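Local coordinates for LPG0439 HIT-related domain-containing protein (Legionella pneumophila subsp. pneumophila, PDB 5L0L) that is of unknown function but carries a HIT-related domain; the full-length protein, of which this chain is one piece, is probably membrane-anchored, at residues K2-S16 / G114-M126. Sequence-based numbering, arbitrary orientation.
Sequences KKEFLKHEYSPGHWS and GVTLIGSEEEPSM
Strand 3-5 pairs in parallel with strand 115-118, Lys3 beside Thr116 and Phe5 beside Ile118, their axes 4.7 Å apart at closest approach. Within this chain strand 3-5 is an outer strand of a small mixed sheet, with strand 115-118 in the middle and strand 107-110 antiparallel on its far side. Four backbone hydrogen bonds form the parallel ladder, from Thr116 N to Lys2 O through to Leu6 N to Ile118 O. A water ties Lys2 O, Gly114 O and Thr116 OG1 together. Lys2 NZ donates to Gly114 O and forms a salt bridge with Asp136 of the second subunit. Phe5 and Ile118 lie side by side, with Phe5 CD1 3.5 Å from Ile118 CB. Thr116 and Ile118 on this face also pack on Ile96 of the second subunit.

Beyond the strands the two loops stay together. Leu6 CG stands anti to the backbone N (chi1 -170°), and Leu6 CD2 reaches Ser120 C at 3.4 Å. Tyr10 is held between Pro124 CB over one ring face, a CH-pi contact, and His8 ND1 over the other. Tyr10 OH donates to Ser120 O, 2.8 Å away, from above the carbonyl plane, and is also hydrogen-bonded to Asn68 ND2. Trp15 CZ3 touches the methyl CE of selenomethionine Met126 at 3.7 Å. His14 ND1 is hydrogen-bonded to Ser16 OG. His14 NE2 donates to Glu122 O at 3.0 Å; the oxygen lies in the ring plane, but NE2 sits above the carbonyl plane.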
ATOM      1  N   LYS A   2       6.908   6.048 -23.768  1.00 47.13           N
ATOM      2  CA  LYS A   2       7.116   4.719 -23.194  1.00 42.00           C
ATOM      3  C   LYS A   2       5.872   4.255 -22.431  1.00 38.04           C
ATOM      4  O   LYS A   2       5.589   3.072 -22.423  1.00 36.32           O
ATOM      5  CB  LYS A   2       8.337   4.696 -22.268  1.00 42.29           C
ATOM      6  CG  LYS A   2       9.672   4.911 -22.973  1.00 45.78           C
ATOM      7  CD  LYS A   2      10.175   3.699 -23.761  1.00 46.16           C
ATOM      8  CE  LYS A   2      10.424   2.485 -22.856  1.00 43.57           C
ATOM      9  NZ  LYS A   2      10.954   1.300 -23.585  1.00 43.75           N
ATOM     10  N   LYS A   3       5.147   5.180 -21.805  1.00 36.15           N
ATOM     11  CA  LYS A   3       3.909   4.877 -21.067  1.00 35.43           C
ATOM     12  C   LYS A   3       2.680   5.463 -21.766  1.00 35.44           C
ATOM     13  O   LYS A   3       2.643   6.664 -21.982  1.00 36.94           O
ATOM     14  CB  LYS A   3       4.015   5.465 -19.660  1.00 36.43           C
ATOM     15  CG  LYS A   3       2.884   5.070 -18.732  1.00 36.88           C
ATOM     16  CD  LYS A   3       3.217   5.377 -17.270  1.00 38.53           C
ATOM     17  CE  LYS A   3       2.844   6.786 -16.893  1.00 41.53           C
ATOM     18  NZ  LYS A   3       2.745   6.904 -15.410  1.00 44.62           N
ATOM     19  N   GLU A   4       1.713   4.626 -22.148  1.00 33.45           N
ATOM     20  CA  GLU A   4       0.524   5.064 -22.890  1.00 34.69           C
ATOM     21  C   GLU A   4      -0.746   4.646 -22.168  1.00 31.76           C
ATOM     22  O   GLU A   4      -0.778   3.602 -21.486  1.00 29.03           O
ATOM     23  CB  GLU A   4       0.470   4.475 -24.305  1.00 37.88           C
ATOM     24  CG  GLU A   4       1.610   4.910 -25.256  1.00 43.03           C
ATOM     25  CD  GLU A   4       1.506   6.323 -25.838  1.00 49.05           C
ATOM     26  OE1 GLU A   4       0.399   6.781 -26.237  1.00 53.12           O
ATOM     27  OE2 GLU A   4       2.576   6.997 -25.942  1.00 53.81           O
ATOM     28  N   PHE A   5      -1.785   5.457 -22.334  1.00 31.64           N
ATOM     29  CA  PHE A   5      -3.100   5.185 -21.767  1.00 31.34           C
ATOM     30  C   PHE A   5      -4.086   4.763 -22.837  1.00 32.26           C
ATOM     31  O   PHE A   5      -4.232   5.442 -23.867  1.00 33.80           O
ATOM     32  CB  PHE A   5      -3.608   6.414 -21.049  1.00 32.31           C
ATOM     33  CG  PHE A   5      -2.804   6.763 -19.841  1.00 32.44           C
ATOM     34  CD1 PHE A   5      -3.088   6.179 -18.611  1.00 31.54           C
ATOM     35  CD2 PHE A   5      -1.733   7.651 -19.932  1.00 34.02           C
ATOM     36  CE1 PHE A   5      -2.343   6.501 -17.484  1.00 32.81           C
ATOM     37  CE2 PHE A   5      -0.973   7.970 -18.807  1.00 35.01           C
ATOM     38  CZ  PHE A   5      -1.278   7.398 -17.579  1.00 34.42           C
ATOM     39  N   LEU A   6      -4.783   3.657 -22.593  1.00 31.64           N
ATOM     40  CA  LEU A   6      -5.837   3.205 -23.492  1.00 33.96           C
ATOM     41  C   LEU A   6      -6.943   4.257 -23.608  1.00 36.62           C
ATOM     42  O   LEU A   6      -7.338   4.876 -22.614  1.00 35.39           O
ATOM     43  CB  LEU A   6      -6.450   1.887 -23.011  1.00 33.00           C
ATOM     44  CG  LEU A   6      -7.401   1.175 -23.984  1.00 34.52           C
ATOM     45  CD1 LEU A   6      -6.637   0.522 -25.126  1.00 36.36           C
ATOM     46  CD2 LEU A   6      -8.258   0.150 -23.258  1.00 34.37           C
ATOM     47  N   LYS A   7      -7.409   4.476 -24.832  1.00 41.47           N
ATOM     48  CA  LYS A   7      -8.612   5.294 -25.079  1.00 45.59           C
ATOM     49  C   LYS A   7      -9.714   4.329 -25.446  1.00 45.15           C
ATOM     50  O   LYS A   7      -9.592   3.611 -26.438  1.00 45.29           O
ATOM     51  CB  LYS A   7      -8.392   6.306 -26.210  1.00 51.74           C
ATOM     52  CG  LYS A   7      -7.834   7.661 -25.776  1.00 56.38           C
ATOM     53  CD  LYS A   7      -6.329   7.604 -25.540  1.00 57.80           C
ATOM     54  CE  LYS A   7      -5.809   8.796 -24.735  1.00 60.51           C
ATOM     55  NZ  LYS A   7      -4.382   8.590 -24.345  1.00 59.29           N
ATOM     56  N   HIS A   8     -10.770   4.301 -24.637  1.00 45.56           N
ATOM     57  CA  HIS A   8     -11.833   3.306 -24.766  1.00 47.08           C
ATOM     58  C   HIS A   8     -13.122   3.712 -24.029  1.00 48.05           C
ATOM     59  O   HIS A   8     -13.077   4.362 -22.990  1.00 46.61           O
ATOM     60  CB  HIS A   8     -11.353   1.949 -24.246  1.00 46.51           C
ATOM     61  CG  HIS A   8     -12.287   0.823 -24.561  1.00 48.78           C
ATOM     62  ND1 HIS A   8     -13.220   0.352 -23.660  1.00 49.67           N
ATOM     63  CD2 HIS A   8     -12.458   0.099 -25.691  1.00 51.21           C
ATOM     64  CE1 HIS A   8     -13.911  -0.627 -24.216  1.00 50.57           C
ATOM     65  NE2 HIS A   8     -13.467  -0.800 -25.447  1.00 52.72           N
ATOM     66  N   GLU A   9     -14.256   3.301 -24.593  1.00 50.44           N
ATOM     67  CA  GLU A   9     -15.599   3.609 -24.089  1.00 51.77           C
ATOM     68  C   GLU A   9     -16.164   2.342 -23.423  1.00 50.08           C
ATOM     69  O   GLU A   9     -16.335   1.322 -24.091  1.00 49.77           O
ATOM     70  CB  GLU A   9     -16.474   4.067 -25.272  1.00 56.29           C
ATOM     71  CG  GLU A   9     -17.988   3.948 -25.116  1.00 59.01           C
ATOM     72  CD  GLU A   9     -18.605   5.118 -24.375  1.00 62.75           C
ATOM     73  OE1 GLU A   9     -18.155   5.404 -23.237  1.00 63.91           O
ATOM     74  OE2 GLU A   9     -19.547   5.738 -24.929  1.00 64.39           O
ATOM     75  N   TYR A  10     -16.428   2.404 -22.114  1.00 48.68           N
ATOM     76  CA  TYR A  10     -16.977   1.264 -21.358  1.00 48.77           C
ATOM     77  C   TYR A  10     -18.491   1.447 -21.175  1.00 51.76           C
ATOM     78  O   TYR A  10     -18.956   2.563 -20.937  1.00 51.98           O
ATOM     79  CB  TYR A  10     -16.277   1.138 -19.982  1.00 47.01           C
ATOM     80  CG  TYR A  10     -14.755   0.996 -20.066  1.00 43.96           C
ATOM     81  CD1 TYR A  10     -13.929   2.130 -20.133  1.00 42.18           C
ATOM     82  CD2 TYR A  10     -14.143  -0.272 -20.108  1.00 42.70           C
ATOM     83  CE1 TYR A  10     -12.548   2.005 -20.230  1.00 39.83           C
ATOM     84  CE2 TYR A  10     -12.755  -0.404 -20.200  1.00 41.07           C
ATOM     85  CZ  TYR A  10     -11.968   0.735 -20.263  1.00 39.40           C
ATOM     86  OH  TYR A  10     -10.608   0.620 -20.358  1.00 37.47           O
ATOM     87  N   SER A  11     -19.261   0.361 -21.287  1.00 55.44           N
ATOM     88  CA  SER A  11     -20.723   0.422 -21.054  1.00 58.63           C
ATOM     89  C   SER A  11     -21.063   0.912 -19.648  1.00 59.78           C
ATOM     90  O   SER A  11     -20.303   0.650 -18.715  1.00 59.50           O
ATOM     91  CB  SER A  11     -21.371  -0.954 -21.237  1.00 61.17           C
ATOM     92  OG  SER A  11     -21.254  -1.391 -22.571  1.00 62.60           O
ATOM     93  N   PRO A  12     -22.217   1.592 -19.478  1.00 62.54           N
ATOM     94  CA  PRO A  12     -22.615   2.012 -18.116  1.00 63.89           C
ATOM     95  C   PRO A  12     -22.895   0.825 -17.158  1.00 65.71           C
ATOM     96  O   PRO A  12     -22.702   0.958 -15.939  1.00 66.63           O
ATOM     97  CB  PRO A  12     -23.871   2.867 -18.354  1.00 66.04           C
ATOM     98  CG  PRO A  12     -24.406   2.431 -19.682  1.00 64.25           C
ATOM     99  CD  PRO A  12     -23.234   1.948 -20.492  1.00 62.98           C
ATOM    100  N   GLY A  13     -23.317  -0.317 -17.719  1.00 62.14           N
ATOM    101  CA  GLY A  13     -23.486  -1.575 -16.964  1.00 59.63           C
ATOM    102  C   GLY A  13     -22.234  -2.434 -16.746  1.00 57.65           C
ATOM    103  O   GLY A  13     -22.306  -3.476 -16.092  1.00 55.94           O
ATOM    104  N   HIS A  14     -21.095  -2.026 -17.302  1.00 55.71           N
ATOM    105  CA  HIS A  14     -19.810  -2.642 -16.971  1.00 53.78           C
ATOM    106  C   HIS A  14     -19.591  -2.505 -15.446  1.00 49.30           C
ATOM    107  O   HIS A  14     -19.854  -1.444 -14.864  1.00 46.81           O
ATOM    108  CB  HIS A  14     -18.683  -1.957 -17.763  1.00 54.67           C
ATOM    109  CG  HIS A  14     -17.355  -2.639 -17.657  1.00 54.90           C
ATOM    110  ND1 HIS A  14     -16.354  -2.191 -16.820  1.00 52.63           N
ATOM    111  CD2 HIS A  14     -16.852  -3.718 -18.301  1.00 56.79           C
ATOM    112  CE1 HIS A  14     -15.300  -2.979 -16.936  1.00 52.22           C
ATOM    113  NE2 HIS A  14     -15.571  -3.907 -17.837  1.00 54.86           N
ATOM    114  N   TRP A  15     -19.144  -3.589 -14.816  1.00 47.39           N
ATOM    115  CA  TRP A  15     -18.959  -3.661 -13.349  1.00 45.66           C
ATOM    116  C   TRP A  15     -18.126  -2.503 -12.741  1.00 43.24           C
ATOM    117  O   TRP A  15     -18.302  -2.140 -11.580  1.00 42.28           O
ATOM    118  CB  TRP A  15     -18.369  -5.037 -12.935  1.00 47.62           C
ATOM    119  CG  TRP A  15     -17.050  -5.347 -13.560  1.00 48.66           C
ATOM    120  CD1 TRP A  15     -16.829  -6.094 -14.688  1.00 51.32           C
ATOM    121  CD2 TRP A  15     -15.756  -4.902 -13.109  1.00 48.12           C
ATOM    122  NE1 TRP A  15     -15.477  -6.138 -14.968  1.00 52.01           N
ATOM    123  CE2 TRP A  15     -14.795  -5.420 -14.016  1.00 49.22           C
ATOM    124  CE3 TRP A  15     -15.318  -4.116 -12.027  1.00 47.12           C
ATOM    125  CZ2 TRP A  15     -13.418  -5.177 -13.877  1.00 48.64           C
ATOM    126  CZ3 TRP A  15     -13.944  -3.873 -11.881  1.00 47.35           C
ATOM    127  CH2 TRP A  15     -13.010  -4.406 -12.809  1.00 47.75           C
ATOM    128  N   SER A  16     -17.200  -1.945 -13.526  1.00 41.47           N
ATOM    129  CA  SER A  16     -16.387  -0.785 -13.112  1.00 39.74           C
ATOM    130  C   SER A  16     -17.202   0.494 -12.838  1.00 38.55           C
ATOM    131  O   SER A  16     -16.769   1.355 -12.068  1.00 37.41           O
ATOM    132  CB  SER A  16     -15.326  -0.483 -14.182  1.00 40.34           C
ATOM    133  OG  SER A  16     -15.963  -0.069 -15.389  1.00 41.34           O
ATOM    134  N   GLY A 114       8.469  -1.766 -26.572  1.00 28.53           N
ATOM    135  CA  GLY A 114       8.849  -1.234 -25.271  1.00 28.01           C
ATOM    136  C   GLY A 114       7.807  -0.347 -24.592  1.00 27.10           C
ATOM    137  O   GLY A 114       8.145   0.419 -23.686  1.00 26.93           O
ATOM    138  N   VAL A 115       6.547  -0.450 -25.015  1.00 25.85           N
ATOM    139  CA  VAL A 115       5.501   0.416 -24.525  1.00 25.56           C
ATOM    140  C   VAL A 115       4.713  -0.292 -23.399  1.00 24.30           C
ATOM    141  O   VAL A 115       4.339  -1.465 -23.522  1.00 23.39           O
ATOM    142  CB  VAL A 115       4.540   0.834 -25.661  1.00 26.25           C
ATOM    143  CG1 VAL A 115       3.342   1.611 -25.130  1.00 26.66           C
ATOM    144  CG2 VAL A 115       5.275   1.651 -26.727  1.00 27.69           C
ATOM    145  N   THR A 116       4.507   0.452 -22.312  1.00 24.13           N
ATOM    146  CA  THR A 116       3.673   0.037 -21.197  1.00 24.07           C
ATOM    147  C   THR A 116       2.288   0.673 -21.413  1.00 24.33           C
ATOM    148  O   THR A 116       2.176   1.904 -21.536  1.00 25.51           O
ATOM    149  CB  THR A 116       4.277   0.508 -19.862  1.00 24.91           C
ATOM    150  OG1 THR A 116       5.559  -0.103 -19.648  1.00 25.03           O
ATOM    151  CG2 THR A 116       3.364   0.173 -18.710  1.00 25.02           C
ATOM    152  N   LEU A 117       1.249  -0.156 -21.492  1.00 23.81           N
ATOM    153  CA  LEU A 117      -0.100   0.302 -21.769  1.00 24.02           C
ATOM    154  C   LEU A 117      -0.939   0.251 -20.478  1.00 23.79           C
ATOM    155  O   LEU A 117      -0.923  -0.771 -19.797  1.00 22.74           O
ATOM    156  CB  LEU A 117      -0.740  -0.608 -22.812  1.00 24.42           C
ATOM    157  CG  LEU A 117      -2.166  -0.260 -23.267  1.00 25.54           C
ATOM    158  CD1 LEU A 117      -2.192   1.147 -23.856  1.00 26.91           C
ATOM    159  CD2 LEU A 117      -2.704  -1.293 -24.245  1.00 26.67           C
ATOM    160  N   ILE A 118      -1.633   1.347 -20.172  1.00 24.47           N
ATOM    161  CA  ILE A 118      -2.440   1.496 -18.944  1.00 25.14           C
ATOM    162  C   ILE A 118      -3.892   1.473 -19.380  1.00 25.44           C
ATOM    163  O   ILE A 118      -4.353   2.387 -20.095  1.00 25.39           O
ATOM    164  CB  ILE A 118      -2.166   2.839 -18.250  1.00 26.61           C
ATOM    165  CG1 ILE A 118      -0.669   3.030 -17.970  1.00 27.87           C
ATOM    166  CG2 ILE A 118      -2.997   2.988 -16.957  1.00 27.02           C
ATOM    167  CD1 ILE A 118      -0.059   1.949 -17.145  1.00 28.02           C
ATOM    168  N   GLY A 119      -4.605   0.432 -18.961  1.00 25.58           N
ATOM    169  CA  GLY A 119      -5.979   0.201 -19.328  1.00 26.84           C
ATOM    170  C   GLY A 119      -6.093  -0.951 -20.292  1.00 28.18           C
ATOM    171  O   GLY A 119      -5.187  -1.189 -21.085  1.00 28.34           O
ATOM    172  N   SER A 120      -7.199  -1.680 -20.200  1.00 29.72           N
ATOM    173  CA  SER A 120      -7.533  -2.745 -21.149  1.00 32.38           C
ATOM    174  C   SER A 120      -9.020  -2.665 -21.486  1.00 35.25           C
ATOM    175  O   SER A 120      -9.793  -2.014 -20.786  1.00 33.93           O
ATOM    176  CB  SER A 120      -7.221  -4.144 -20.591  1.00 32.86           C
ATOM    177  OG  SER A 120      -8.112  -4.511 -19.542  1.00 33.25           O
ATOM    178  N   GLU A 121      -9.390  -3.372 -22.548  1.00 40.66           N
ATOM    179  CA  GLU A 121     -10.772  -3.448 -23.036  1.00 45.43           C
ATOM    180  C   GLU A 121     -11.676  -4.058 -21.956  1.00 45.32           C
ATOM    181  O   GLU A 121     -12.795  -3.589 -21.749  1.00 46.03           O
ATOM    182  CB  GLU A 121     -10.864  -4.314 -24.309  1.00 51.37           C
ATOM    183  CG  GLU A 121      -9.913  -3.978 -25.467  1.00 55.43           C
ATOM    184  CD  GLU A 121     -10.468  -2.952 -26.442  1.00 60.48           C
ATOM    185  OE1 GLU A 121     -11.310  -3.314 -27.300  1.00 64.98           O
ATOM    186  OE2 GLU A 121     -10.030  -1.782 -26.374  1.00 64.15           O
ATOM    187  N   GLU A 122     -11.160  -5.077 -21.251  1.00 45.19           N
ATOM    188  CA  GLU A 122     -11.916  -5.797 -20.198  1.00 45.25           C
ATOM    189  C   GLU A 122     -11.966  -5.055 -18.869  1.00 40.90           C
ATOM    190  O   GLU A 122     -12.906  -5.221 -18.100  1.00 40.60           O
ATOM    191  CB  GLU A 122     -11.315  -7.184 -19.922  1.00 49.64           C
ATOM    192  CG  GLU A 122     -11.068  -8.050 -21.154  1.00 54.71           C
ATOM    193  CD  GLU A 122      -9.606  -8.061 -21.581  1.00 57.22           C
ATOM    194  OE1 GLU A 122      -8.909  -9.048 -21.228  1.00 61.92           O
ATOM    195  OE2 GLU A 122      -9.149  -7.089 -22.248  1.00 56.65           O
ATOM    196  N   GLU A 123     -10.946  -4.247 -18.588  1.00 36.79           N
ATOM    197  CA  GLU A 123     -10.828  -3.613 -17.288  1.00 34.58           C
ATOM    198  C   GLU A 123     -10.178  -2.219 -17.415  1.00 31.16           C
ATOM    199  O   GLU A 123      -9.008  -2.114 -17.811  1.00 30.42           O
ATOM    200  CB  GLU A 123      -9.996  -4.551 -16.392  1.00 36.22           C
ATOM    201  CG  GLU A 123      -9.747  -4.052 -14.979  1.00 37.67           C
ATOM    202  CD  GLU A 123      -9.145  -5.117 -14.070  1.00 39.88           C
ATOM    203  OE1 GLU A 123      -9.195  -6.332 -14.408  1.00 43.45           O
ATOM    204  OE2 GLU A 123      -8.618  -4.741 -13.009  1.00 40.20           O
ATOM    205  N   PRO A 124     -10.918  -1.153 -17.079  1.00 28.69           N
ATOM    206  CA  PRO A 124     -10.246   0.153 -17.080  1.00 27.16           C
ATOM    207  C   PRO A 124      -9.210   0.203 -15.962  1.00 25.23           C
ATOM    208  O   PRO A 124      -9.349  -0.519 -14.959  1.00 25.05           O
ATOM    209  CB  PRO A 124     -11.370   1.139 -16.798  1.00 28.43           C
ATOM    210  CG  PRO A 124     -12.431   0.343 -16.115  1.00 29.05           C
ATOM    211  CD  PRO A 124     -12.335  -1.046 -16.689  1.00 29.06           C
ATOM    212  N   SER A 125      -8.176   1.019 -16.148  1.00 25.04           N
ATOM    213  CA  SER A 125      -7.292   1.375 -15.069  1.00 23.77           C
ATOM    214  C   SER A 125      -8.009   2.418 -14.204  1.00 22.83           C
ATOM    215  O   SER A 125      -8.446   3.465 -14.708  1.00 22.67           O
ATOM    216  CB  SER A 125      -5.962   1.899 -15.601  1.00 23.92           C
ATOM    217  OG  SER A 125      -5.159   2.445 -14.567  1.00 23.40           O
HETATM  218  N   MSE A 126      -8.158   2.092 -12.918  1.00 21.58           N
HETATM  219  CA  MSE A 126      -8.783   2.961 -11.926  1.00 21.15           C
HETATM  220  C   MSE A 126      -7.804   3.174 -10.814  1.00 20.30           C
HETATM  221  O   MSE A 126      -6.958   2.295 -10.543  1.00 20.10           O
HETATM  222  CB  MSE A 126     -10.004   2.270 -11.329  1.00 21.45           C
HETATM  223  CG  MSE A 126     -11.067   1.952 -12.346  1.00 22.20           C
HETATM  224 SE   MSE A 126     -12.422   0.846 -11.391  0.75 22.06          SE
HETATM  225  CE  MSE A 126     -11.807  -0.849 -12.103  1.00 23.09           C
TER
HETATM  226  O   HOH W   1       7.573   1.158 -21.031  1.00 22.39           O